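DNA mismatch repair protein MutL (Aquifex aeolicus VF5, PDB 6LZJ) probably binds and hydrolyses ATP through its GHKL-type ATPase domain, as in other MutL proteins, to coordinate the steps of DNA mismatch repair. Local coordinates at residues 35-40 and 47-52; 43-48 and 139-144; 99-104 and 135-140. All coordinates share one frame; numbering follows the deposited sequence.

Interaction 1: 35-40 and 47-52; sequences VEVEIV and IRVKDN. With ACP (phosphomethylphosphonic acid adenylate ester), chain C.
R48 reaches across from strand 46-51 and sets its guanidinium between the carboxylates of E36 and E38, all three on the same face of an antiparallel hairpin. A bend at chi3 (51°) turns the otherwise extended arginine back over strand 34-40. Both glutamates meet the edge of the guanidinium, and each carboxylate stands nearly perpendicular to it. E36 OE2 is gripped end-on, on its anti side, by two nitrogens, R48 NH1 at 2.9 Å and R48 NH2 at 3.3 Å. E38 OE1 faces R48 NH2 in a salt bridge whose 2.5 Å is doubtfully short, with a weak bond from R48 NE. Beneath them E36 pairs with K50, and E38 with R48, through reciprocal backbone hydrogen bonds. On the other face V37 and V49 lie side by side, their CG2 methyls 4.1 Å apart. At the end of that row D51 OD2 accepts from N6 of the ACP adenine (2.8 Å), the adenine recognition characteristic of GHKL ATPases; S27 also bonds to OD2. Helix 16-29 packs under I47 and V49, helix 156-173 under V37 and I39, while strand 178-183 flanks strand 34-40 and strand 134-140 flanks strand 46-51.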
loop_
_atom_site.group_PDB
_atom_site.type_symbol
_atom_site.label_atom_id
_atom_site.label_comp_id
_atom_site.label_asym_id
_atom_site.label_seq_id
_atom_site.Cartn_x
_atom_site.Cartn_y
_atom_site.Cartn_z
ATOM N N VAL A 35 -8.957 2.147 4.181
ATOM C CA VAL A 35 -8.135 2.880 3.237
ATOM C C VAL A 35 -8.728 2.652 1.856
ATOM O O VAL A 35 -8.868 1.507 1.420
ATOM C CB VAL A 35 -6.669 2.393 3.260
ATOM C CG1 VAL A 35 -5.850 3.117 2.174
ATOM C CG2 VAL A 35 -6.021 2.686 4.616
ATOM N N GLU A 36 -9.078 3.728 1.176
ATOM C CA GLU A 36 -9.700 3.664 -0.142
ATOM C C GLU A 36 -8.745 4.320 -1.132
ATOM O O GLU A 36 -8.338 5.469 -0.949
ATOM C CB GLU A 36 -11.057 4.369 -0.099
ATOM C CG GLU A 36 -11.802 4.358 -1.426
ATOM C CD GLU A 36 -13.096 5.155 -1.318
ATOM O OE1 GLU A 36 -13.997 4.719 -0.567
ATOM O OE2 GLU A 36 -13.180 6.231 -1.939
ATOM N N VAL A 37 -8.343 3.581 -2.179
ATOM C CA VAL A 37 -7.452 4.121 -3.187
ATOM C C VAL A 37 -8.163 4.147 -4.524
ATOM O O VAL A 37 -8.884 3.202 -4.866
ATOM C CB VAL A 37 -6.178 3.266 -3.320
ATOM C CG1 VAL A 37 -5.289 3.870 -4.352
ATOM C CG2 VAL A 37 -5.497 3.233 -1.995
ATOM N N GLU A 38 -7.988 5.244 -5.256
ATOM C CA GLU A 38 -8.582 5.360 -6.586
ATOM C C GLU A 38 -7.512 5.844 -7.549
ATOM O O GLU A 38 -6.787 6.786 -7.241
ATOM C CB GLU A 38 -9.755 6.339 -6.619
ATOM C CG GLU A 38 -10.211 6.485 -8.045
ATOM C CD GLU A 38 -11.447 7.351 -8.201
ATOM O OE1 GLU A 38 -11.924 7.922 -7.194
ATOM O OE2 GLU A 38 -11.935 7.437 -9.353
ATOM N N ILE A 39 -7.402 5.220 -8.727
ATOM C CA ILE A 39 -6.437 5.705 -9.705
ATOM C C ILE A 39 -7.164 5.845 -11.024
ATOM O O ILE A 39 -8.070 5.059 -11.322
ATOM C CB ILE A 39 -5.173 4.815 -9.863
ATOM C CG1 ILE A 39 -5.517 3.383 -10.219
ATOM C CG2 ILE A 39 -4.389 4.830 -8.556
ATOM C CD1 ILE A 39 -4.245 2.580 -10.643
ATOM N N VAL A 40 -6.788 6.883 -11.760
ATOM C CA VAL A 40 -7.287 7.138 -13.099
ATOM C C VAL A 40 -6.087 7.263 -14.028
ATOM O O VAL A 40 -5.133 7.982 -13.723
ATOM C CB VAL A 40 -8.151 8.412 -13.117
ATOM C CG1 VAL A 40 -8.733 8.642 -14.515
ATOM C CG2 VAL A 40 -9.320 8.265 -12.143
ATOM N N ILE A 47 -4.536 10.237 -8.617
ATOM C CA ILE A 47 -4.350 9.308 -7.519
ATOM C C ILE A 47 -5.099 9.897 -6.343
ATOM O O ILE A 47 -4.796 11.025 -5.935
ATOM C CB ILE A 47 -2.860 9.161 -7.162
ATOM C CG1 ILE A 47 -2.025 8.681 -8.373
ATOM C CG2 ILE A 47 -2.658 8.285 -5.901
ATOM C CD1 ILE A 47 -0.557 9.106 -8.208
ATOM N N ARG A 48 -6.063 9.156 -5.797
ATOM C CA ARG A 48 -6.763 9.582 -4.592
ATOM C C ARG A 48 -6.623 8.525 -3.500
ATOM O O ARG A 48 -6.869 7.330 -3.747
ATOM C CB ARG A 48 -8.245 9.888 -4.903
ATOM C CG ARG A 48 -9.033 10.408 -3.714
ATOM C CD ARG A 48 -10.489 10.714 -4.057
ATOM N NE ARG A 48 -11.126 9.584 -4.736
ATOM C CZ ARG A 48 -11.753 8.596 -4.104
ATOM N NH1 ARG A 48 -11.840 8.608 -2.780
ATOM N NH2 ARG A 48 -12.294 7.597 -4.786
ATOM N N VAL A 49 -6.271 8.960 -2.288
ATOM C CA VAL A 49 -6.245 8.079 -1.130
ATOM C C VAL A 49 -7.045 8.674 0.018
ATOM O O VAL A 49 -6.763 9.792 0.482
ATOM C CB VAL A 49 -4.812 7.775 -0.672
ATOM C CG1 VAL A 49 -4.832 6.945 0.660
ATOM C CG2 VAL A 49 -4.111 7.048 -1.773
ATOM N N LYS A 50 -8.009 7.898 0.502
ATOM C CA LYS A 50 -8.945 8.336 1.525
ATOM C C LYS A 50 -8.879 7.381 2.681
ATOM O O LYS A 50 -8.879 6.151 2.508
ATOM C CB LYS A 50 -10.368 8.383 0.998
ATOM C CG LYS A 50 -11.439 8.740 2.029
ATOM C CD LYS A 50 -12.766 8.508 1.307
ATOM C CE LYS A 50 -14.022 9.049 2.045
ATOM N NZ LYS A 50 -14.422 8.089 3.100
ATOM N N ASP A 51 -8.840 7.950 3.861
ATOM C CA ASP A 51 -8.766 7.107 5.029
ATOM C C ASP A 51 -9.677 7.646 6.108
ATOM O O ASP A 51 -10.136 8.807 6.093
ATOM C CB ASP A 51 -7.289 6.950 5.544
ATOM C CG ASP A 51 -6.719 8.223 6.115
ATOM O OD1 ASP A 51 -7.314 8.748 7.082
ATOM O OD2 ASP A 51 -5.682 8.683 5.618
ATOM N N ASN A 52 -9.941 6.764 7.070
ATOM C CA ASN A 52 -10.727 7.087 8.253
ATOM C C ASN A 52 -9.877 7.234 9.511
ATOM O O ASN A 52 -10.363 6.918 10.597
ATOM C CB ASN A 52 -11.865 6.088 8.452
ATOM C CG ASN A 52 -11.369 4.723 8.781
ATOM O OD1 ASN A 52 -10.185 4.445 8.643
ATOM N ND2 ASN A 52 -12.269 3.860 9.250
HETATM P PG ACP C . 7.973 9.877 5.911
HETATM O O1G ACP C . 6.716 9.814 5.120
HETATM O O2G ACP C . 9.149 10.538 5.023
HETATM O O3G ACP C . 8.404 8.446 6.543
HETATM P PB ACP C . 6.088 11.616 7.373
HETATM O O1B ACP C . 5.055 10.576 7.315
HETATM O O2B ACP C . 6.120 12.246 8.856
HETATM C C3B ACP C . 7.761 10.970 7.318
HETATM P PA ACP C . 4.783 13.045 5.307
HETATM O O1A ACP C . 4.497 11.685 4.692
HETATM O O2A ACP C . 5.215 14.141 4.378
HETATM O O3A ACP C . 5.988 12.860 6.378
HETATM O "O5'" ACP C . 3.528 13.459 6.216
HETATM C "C5'" ACP C . 3.788 14.587 7.048
HETATM C "C4'" ACP C . 2.852 14.560 8.237
HETATM O "O4'" ACP C . 1.510 14.724 7.776
HETATM C "C3'" ACP C . 2.825 13.256 8.999
HETATM O "O3'" ACP C . 3.863 13.206 9.990
HETATM C "C2'" ACP C . 1.470 13.277 9.635
HETATM O "O2'" ACP C . 1.558 14.075 10.843
HETATM C "C1'" ACP C . 0.623 14.094 8.670
HETATM N N9 ACP C . -0.201 13.205 7.818
HETATM C C8 ACP C . 0.008 13.005 6.506
HETATM N N7 ACP C . -0.929 12.181 6.008
HETATM C C5 ACP C . -1.764 11.889 7.010
HETATM C C6 ACP C . -2.994 11.099 7.153
HETATM N N6 ACP C . -3.497 10.408 6.078
HETATM N N1 ACP C . -3.565 11.049 8.357
HETATM C C2 ACP C . -3.076 11.735 9.417
HETATM N N3 ACP C . -1.961 12.464 9.388
HETATM C C4 ACP C . -1.290 12.591 8.202
#

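Interaction 2: 43-48 and 139-144; sequences GKRLIR and VRDLFF
V139 begins the strand pairing with I47: V139 N bonds to I47 O at 2.7 Å, and V139 O accepts from I47 N. On one face of the sheet V139 CB packs 4.2 Å from I47 CB. R140, in the next, non-hydrogen-bonded pair, runs out over L46 on the other face. Its CG touches L46 CD1 at 3.7 Å, and the same methyl lies over one face of the guanidinium, near the rim. R140 NH1 in turn sits over a face of the R45 guanidinium; a water beside the pair bridges these like charges, accepting from R45 NE and, weakly, from R140 NH1. Were R140 shortened to an alanine, L46 CD1 would probably lose its cover and the water one weak donor. D141 has left the strand; its N bonds to R45 O at 3.1 Å, approaching from above the carbonyl plane. With CG beside the backbone N (chi1 -67°), D141 keeps OD1 alongside R45 NH2 in a long ion pair (3.7 Å) without a directed N-H. L142 N makes a weak bond to K44 O and donates to a second water, which has G43 O and V139 O among its possible acceptors. A type II turn, D141 to F144, then carries the chain toward helix 147-151. R45 and L46 form a classic beta bulge opposite V40, strand 100-106 flanks V139 and R140, and helix 16-29 covers I47 and V139.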
loop_
_atom_site.group_PDB
_atom_site.type_symbol
_atom_site.label_atom_id
_atom_site.label_comp_id
_atom_site.label_asym_id
_atom_site.label_seq_id
_atom_site.Cartn_x
_atom_site.Cartn_y
_atom_site.Cartn_z
ATOM N N GLY A 43 -3.017 6.225 -12.481
ATOM C CA GLY A 43 -2.453 7.191 -11.558
ATOM C C GLY A 43 -1.811 8.370 -12.243
ATOM O O GLY A 43 -1.402 9.317 -11.573
ATOM N N LYS A 44 -1.710 8.354 -13.569
ATOM C CA LYS A 44 -1.093 9.491 -14.234
ATOM C C LYS A 44 -2.002 10.696 -14.226
ATOM O O LYS A 44 -1.521 11.830 -14.218
ATOM C CB LYS A 44 -0.764 9.159 -15.678
ATOM C CG LYS A 44 0.275 8.117 -15.864
ATOM C CD LYS A 44 0.372 7.862 -17.347
ATOM C CE LYS A 44 1.460 6.906 -17.655
ATOM N NZ LYS A 44 1.724 6.914 -19.102
ATOM N N ARG A 45 -3.309 10.458 -14.298
ATOM C CA ARG A 45 -4.312 11.506 -14.258
ATOM C C ARG A 45 -4.731 11.814 -12.825
ATOM O O ARG A 45 -4.715 12.979 -12.413
ATOM C CB ARG A 45 -5.510 11.131 -15.143
ATOM C CG ARG A 45 -6.561 12.180 -15.136
ATOM C CD ARG A 45 -7.474 12.161 -16.356
ATOM N NE ARG A 45 -8.370 13.309 -16.286
ATOM C CZ ARG A 45 -7.992 14.556 -16.564
ATOM N NH1 ARG A 45 -8.852 15.554 -16.445
ATOM N NH2 ARG A 45 -6.748 14.805 -16.952
ATOM N N LEU A 46 -5.212 10.806 -12.088
ATOM C CA LEU A 46 -5.537 11.021 -10.675
ATOM C C LEU A 46 -5.068 9.882 -9.783
ATOM O O LEU A 46 -5.266 8.704 -10.085
ATOM C CB LEU A 46 -7.038 11.180 -10.492
ATOM C CG LEU A 46 -7.510 11.148 -9.030
ATOM C CD1 LEU A 46 -7.090 12.368 -8.321
ATOM C CD2 LEU A 46 -9.019 11.038 -9.014
ATOM N N ILE A 47 -4.536 10.237 -8.617
ATOM C CA ILE A 47 -4.350 9.308 -7.519
ATOM C C ILE A 47 -5.099 9.897 -6.343
ATOM O O ILE A 47 -4.796 11.025 -5.935
ATOM C CB ILE A 47 -2.860 9.161 -7.162
ATOM C CG1 ILE A 47 -2.025 8.681 -8.373
ATOM C CG2 ILE A 47 -2.658 8.285 -5.901
ATOM C CD1 ILE A 47 -0.557 9.106 -8.208
ATOM N N ARG A 48 -6.063 9.156 -5.797
ATOM C CA ARG A 48 -6.763 9.582 -4.592
ATOM C C ARG A 48 -6.623 8.525 -3.500
ATOM O O ARG A 48 -6.869 7.330 -3.747
ATOM C CB ARG A 48 -8.245 9.888 -4.903
ATOM C CG ARG A 48 -9.033 10.408 -3.714
ATOM C CD ARG A 48 -10.489 10.714 -4.057
ATOM N NE ARG A 48 -11.126 9.584 -4.736
ATOM C CZ ARG A 48 -11.753 8.596 -4.104
ATOM N NH1 ARG A 48 -11.840 8.608 -2.780
ATOM N NH2 ARG A 48 -12.294 7.597 -4.786
ATOM N N VAL A 139 -3.997 13.630 -5.973
ATOM C CA VAL A 139 -2.761 13.975 -6.663
ATOM C C VAL A 139 -3.072 13.868 -8.153
ATOM O O VAL A 139 -3.328 12.769 -8.651
ATOM C CB VAL A 139 -1.615 13.035 -6.282
ATOM C CG1 VAL A 139 -0.348 13.399 -7.042
ATOM C CG2 VAL A 139 -1.337 13.137 -4.789
ATOM N N ARG A 140 -3.101 15.010 -8.841
ATOM C CA ARG A 140 -3.504 15.049 -10.235
ATOM C C ARG A 140 -2.355 15.498 -11.110
ATOM O O ARG A 140 -1.507 16.311 -10.706
ATOM C CB ARG A 140 -4.697 16.015 -10.470
ATOM C CG ARG A 140 -5.994 15.476 -9.929
ATOM C CD ARG A 140 -7.150 16.341 -10.411
ATOM N NE ARG A 140 -8.425 15.663 -10.137
ATOM C CZ ARG A 140 -9.027 14.815 -10.970
ATOM N NH1 ARG A 140 -8.489 14.531 -12.155
ATOM N NH2 ARG A 140 -10.175 14.246 -10.614
ATOM N N ASP A 141 -2.365 14.947 -12.327
ATOM C CA ASP A 141 -1.478 15.350 -13.411
ATOM C C ASP A 141 -0.026 15.244 -12.985
ATOM O O ASP A 141 0.729 16.193 -13.099
ATOM C CB ASP A 141 -1.819 16.757 -13.911
ATOM C CG ASP A 141 -3.186 16.802 -14.591
ATOM O OD1 ASP A 141 -3.687 15.720 -14.990
ATOM O OD2 ASP A 141 -3.765 17.905 -14.724
ATOM N N LEU A 142 0.321 14.073 -12.435
ATOM C CA LEU A 142 1.669 13.819 -11.912
ATOM C C LEU A 142 2.733 14.161 -12.952
ATOM O O LEU A 142 2.628 13.761 -14.126
ATOM C CB LEU A 142 1.780 12.344 -11.487
ATOM C CG LEU A 142 3.038 11.981 -10.674
ATOM C CD1 LEU A 142 3.150 12.730 -9.338
ATOM C CD2 LEU A 142 3.146 10.468 -10.452
ATOM N N PHE A 143 3.770 14.887 -12.502
ATOM C CA PHE A 143 4.843 15.419 -13.359
ATOM C C PHE A 143 4.323 16.292 -14.521
ATOM O O PHE A 143 4.943 16.349 -15.593
ATOM C CB PHE A 143 5.709 14.280 -13.908
ATOM C CG PHE A 143 6.213 13.345 -12.847
ATOM C CD1 PHE A 143 6.952 13.841 -11.767
ATOM C CD2 PHE A 143 5.981 11.977 -12.945
ATOM C CE1 PHE A 143 7.427 12.944 -10.775
ATOM C CE2 PHE A 143 6.454 11.112 -11.971
ATOM C CZ PHE A 143 7.153 11.610 -10.893
ATOM N N PHE A 144 3.189 16.996 -14.357
ATOM C CA PHE A 144 2.793 17.941 -15.406
ATOM C C PHE A 144 3.870 18.999 -15.657
ATOM O O PHE A 144 3.977 19.515 -16.783
ATOM C CB PHE A 144 1.462 18.634 -15.055
ATOM C CG PHE A 144 1.616 19.745 -14.070
ATOM C CD1 PHE A 144 1.650 19.482 -12.714
ATOM C CD2 PHE A 144 1.703 21.067 -14.487
ATOM C CE1 PHE A 144 1.829 20.507 -11.801
ATOM C CE2 PHE A 144 1.867 22.089 -13.568
ATOM C CZ PHE A 144 1.918 21.808 -12.222
HETATM O O HOH W 1 -1.539 12.027 -11.029
HETATM O O HOH W 2 -10.741 13.908 -14.648
#

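Interaction 3: 99-104 and 135-140; sequences SKFKLR and TEVEVR. With ACP (phosphomethylphosphonic acid adenylate ester), chain C.
R104 leans over strand 134-140 and brings its guanidinium edge to two carboxylates, those of E136 and E138. From CB, chi1 of 62° places CG between the backbone N and the carbonyl carbon, where it meets E136 O at 3.6 Å and E136 CB. CD passes E136 OE2 at 3.7 Å, and the bend at chi3 (69°) then turns the head back along its own strand, toward E138. CZ lies nearly equidistant from the two acceptors. At the tip, NH1 is the shared donor: it reaches E136 OE2 at 2.7 Å with a bent hydrogen bond and E138 OE2 at 2.8 Å with an almost straight one (177°). Both oxygens are approached from above their carboxylate planes. NH2 has a weak bond to a water that itself donates to E138 OE1, and it also pairs with E115 of strand 113-119.

Below this network three hydrogen-bonded pairs, K100 with R140, K102 with E138 and R104 with E136, join the strands by six backbone bonds. The opposite face is apolar: F101 CE2 meets V137 CG1 at 3.6 Å, and L103 CD1 meets V137 CG2 at 3.9 Å. S99 CB presses closely on V139 CG1, while S99 OG bonds to I95 O. T135 borders the nucleotide, its CB 3.5 Å from ACP N6 and its OG1 hydrogen-bonded to S105.

The sheet is thus two-sided here, charged on one face and apolar toward helix 91-96 on the other. R104 NH1 probably offsets the repulsion between the two carboxylates it bridges, a task shared with R48, which holds the other oxygen of E136.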
loop_
_atom_site.group_PDB
_atom_site.type_symbol
_atom_site.label_atom_id
_atom_site.label_comp_id
_atom_site.label_asym_id
_atom_site.label_seq_id
_atom_site.Cartn_x
_atom_site.Cartn_y
_atom_site.Cartn_z
ATOM N N SER A 99 2.835 17.848 -8.714
ATOM C CA SER A 99 1.466 17.587 -9.099
ATOM C C SER A 99 0.577 18.781 -8.805
ATOM O O SER A 99 0.984 19.776 -8.185
ATOM C CB SER A 99 0.891 16.374 -8.364
ATOM O OG SER A 99 0.953 16.607 -6.977
ATOM N N LYS A 100 -0.648 18.627 -9.235
ATOM C CA LYS A 100 -1.787 19.441 -8.799
ATOM C C LYS A 100 -2.416 18.690 -7.628
ATOM O O LYS A 100 -3.050 17.644 -7.811
ATOM C CB LYS A 100 -2.795 19.640 -9.924
ATOM C CG LYS A 100 -2.287 20.456 -11.125
ATOM C CD LYS A 100 -3.050 20.068 -12.376
ATOM C CE LYS A 100 -3.132 21.219 -13.355
ATOM N NZ LYS A 100 -1.813 21.873 -13.540
ATOM N N PHE A 101 -2.273 19.243 -6.440
ATOM C CA PHE A 101 -2.332 18.486 -5.201
ATOM C C PHE A 101 -3.413 19.066 -4.300
ATOM O O PHE A 101 -3.386 20.261 -3.982
ATOM C CB PHE A 101 -0.946 18.557 -4.508
ATOM C CG PHE A 101 -0.878 17.904 -3.124
ATOM C CD1 PHE A 101 -1.217 18.608 -1.982
ATOM C CD2 PHE A 101 -0.362 16.603 -2.989
ATOM C CE1 PHE A 101 -1.137 18.007 -0.725
ATOM C CE2 PHE A 101 -0.252 16.008 -1.733
ATOM C CZ PHE A 101 -0.632 16.700 -0.603
ATOM N N LYS A 102 -4.328 18.227 -3.832
ATOM C CA LYS A 102 -5.225 18.664 -2.776
ATOM C C LYS A 102 -5.081 17.713 -1.603
ATOM O O LYS A 102 -4.941 16.511 -1.790
ATOM C CB LYS A 102 -6.665 18.701 -3.245
ATOM C CG LYS A 102 -6.900 19.698 -4.339
ATOM C CD LYS A 102 -8.360 19.803 -4.669
ATOM C CE LYS A 102 -8.575 20.897 -5.703
ATOM N NZ LYS A 102 -9.990 20.932 -6.169
ATOM N N LEU A 103 -5.061 18.250 -0.400
ATOM C CA LEU A 103 -5.229 17.418 0.785
ATOM C C LEU A 103 -6.354 18.015 1.607
ATOM O O LEU A 103 -6.330 19.211 1.901
ATOM C CB LEU A 103 -3.949 17.343 1.608
ATOM C CG LEU A 103 -3.995 16.649 2.968
ATOM C CD1 LEU A 103 -2.586 16.060 3.258
ATOM C CD2 LEU A 103 -4.349 17.600 4.079
ATOM N N ARG A 104 -7.334 17.207 1.977
ATOM C CA ARG A 104 -8.342 17.646 2.936
ATOM C C ARG A 104 -8.290 16.726 4.145
ATOM O O ARG A 104 -7.986 15.524 4.016
ATOM C CB ARG A 104 -9.753 17.699 2.296
ATOM C CG ARG A 104 -10.328 16.370 1.770
ATOM C CD ARG A 104 -11.655 16.628 1.085
ATOM N NE ARG A 104 -11.390 17.372 -0.138
ATOM C CZ ARG A 104 -11.157 16.800 -1.308
ATOM N NH1 ARG A 104 -11.137 15.473 -1.397
ATOM N NH2 ARG A 104 -10.920 17.551 -2.384
ATOM N N THR A 135 -8.731 11.685 6.342
ATOM C CA THR A 135 -7.909 12.476 5.438
ATOM C C THR A 135 -8.128 11.967 4.029
ATOM O O THR A 135 -8.269 10.758 3.793
ATOM C CB THR A 135 -6.411 12.373 5.802
ATOM O OG1 THR A 135 -6.233 12.871 7.113
ATOM C CG2 THR A 135 -5.556 13.146 4.873
ATOM N N GLU A 136 -8.158 12.887 3.090
ATOM C CA GLU A 136 -8.280 12.476 1.701
ATOM C C GLU A 136 -7.294 13.299 0.884
ATOM O O GLU A 136 -7.297 14.526 0.959
ATOM C CB GLU A 136 -9.712 12.678 1.210
ATOM C CG GLU A 136 -9.880 12.235 -0.253
ATOM C CD GLU A 136 -11.363 12.191 -0.607
ATOM O OE1 GLU A 136 -11.814 11.133 -1.058
ATOM O OE2 GLU A 136 -12.050 13.189 -0.303
ATOM N N VAL A 137 -6.419 12.628 0.140
ATOM C CA VAL A 137 -5.408 13.305 -0.663
ATOM C C VAL A 137 -5.653 12.986 -2.129
ATOM O O VAL A 137 -5.902 11.824 -2.483
ATOM C CB VAL A 137 -3.996 12.856 -0.237
ATOM C CG1 VAL A 137 -2.938 13.699 -0.970
ATOM C CG2 VAL A 137 -3.862 12.948 1.299
ATOM N N GLU A 138 -5.562 14.023 -2.984
ATOM C CA GLU A 138 -5.806 13.899 -4.417
ATOM C C GLU A 138 -4.616 14.470 -5.156
ATOM O O GLU A 138 -4.243 15.641 -4.961
ATOM C CB GLU A 138 -7.086 14.638 -4.827
ATOM C CG GLU A 138 -8.288 14.015 -4.170
ATOM C CD GLU A 138 -9.608 14.628 -4.595
ATOM O OE1 GLU A 138 -9.653 15.404 -5.580
ATOM O OE2 GLU A 138 -10.598 14.298 -3.922
ATOM N N VAL A 139 -3.997 13.630 -5.973
ATOM C CA VAL A 139 -2.761 13.975 -6.663
ATOM C C VAL A 139 -3.072 13.868 -8.153
ATOM O O VAL A 139 -3.328 12.769 -8.651
ATOM C CB VAL A 139 -1.615 13.035 -6.282
ATOM C CG1 VAL A 139 -0.348 13.399 -7.042
ATOM C CG2 VAL A 139 -1.337 13.137 -4.789
ATOM N N ARG A 140 -3.101 15.010 -8.841
ATOM C CA ARG A 140 -3.504 15.049 -10.235
ATOM C C ARG A 140 -2.355 15.498 -11.110
ATOM O O ARG A 140 -1.507 16.311 -10.706
ATOM C CB ARG A 140 -4.697 16.015 -10.470
ATOM C CG ARG A 140 -5.994 15.476 -9.929
ATOM C CD ARG A 140 -7.150 16.341 -10.411
ATOM N NE ARG A 140 -8.425 15.663 -10.137
ATOM C CZ ARG A 140 -9.027 14.815 -10.970
ATOM N NH1 ARG A 140 -8.489 14.531 -12.155
ATOM N NH2 ARG A 140 -10.175 14.246 -10.614
HETATM P PG ACP C . 7.973 9.877 5.911
HETATM O O1G ACP C . 6.716 9.814 5.120
HETATM O O2G ACP C . 9.149 10.538 5.023
HETATM O O3G ACP C . 8.404 8.446 6.543
HETATM P PB ACP C . 6.088 11.616 7.373
HETATM O O1B ACP C . 5.055 10.576 7.315
HETATM O O2B ACP C . 6.120 12.246 8.856
HETATM C C3B ACP C . 7.761 10.970 7.318
HETATM P PA ACP C . 4.783 13.045 5.307
HETATM O O1A ACP C . 4.497 11.685 4.692
HETATM O O2A ACP C . 5.215 14.141 4.378
HETATM O O3A ACP C . 5.988 12.860 6.378
HETATM O "O5'" ACP C . 3.528 13.459 6.216
HETATM C "C5'" ACP C . 3.788 14.587 7.048
HETATM C "C4'" ACP C . 2.852 14.560 8.237
HETATM O "O4'" ACP C . 1.510 14.724 7.776
HETATM C "C3'" ACP C . 2.825 13.256 8.999
HETATM O "O3'" ACP C . 3.863 13.206 9.990
HETATM C "C2'" ACP C . 1.470 13.277 9.635
HETATM O "O2'" ACP C . 1.558 14.075 10.843
HETATM C "C1'" ACP C . 0.623 14.094 8.670
HETATM N N9 ACP C . -0.201 13.205 7.818
HETATM C C8 ACP C . 0.008 13.005 6.506
HETATM N N7 ACP C . -0.929 12.181 6.008
HETATM C C5 ACP C . -1.764 11.889 7.010
HETATM C C6 ACP C . -2.994 11.099 7.153
HETATM N N6 ACP C . -3.497 10.408 6.078
HETATM N N1 ACP C . -3.565 11.049 8.357
HETATM C C2 ACP C . -3.076 11.735 9.417
HETATM N N3 ACP C . -1.961 12.464 9.388
HETATM C C4 ACP C . -1.290 12.591 8.202
HETATM O O HOH W 3 -11.220 17.728 -5.421
#

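In the fold
The three contacts join four consecutive strands of one sheet, in the order 34-40, 46-51, 134-140 and 100-106. Interactions 1 and 2 share I47 and R48, and V40 N and L46 O, 2.9 Å apart, probably hydrogen-bond where the hairpin closes; interactions 2 and 3 share V139 and R140. The charged networks of interactions 1 and 3 are linked by R48 NH1 to E136 OE1, a salt bridge of 3.1 Å, on the face away from helix 16-29. Interactions 1 and 3 both touch the adenine of ACP, through D51 and T135, which are themselves joined by a probable hydrogen bond, D51 N to T135 O, 2.9 Å. Interaction 2 lies toward the far end of the strands, the V139 side chain about 11 Å from ACP.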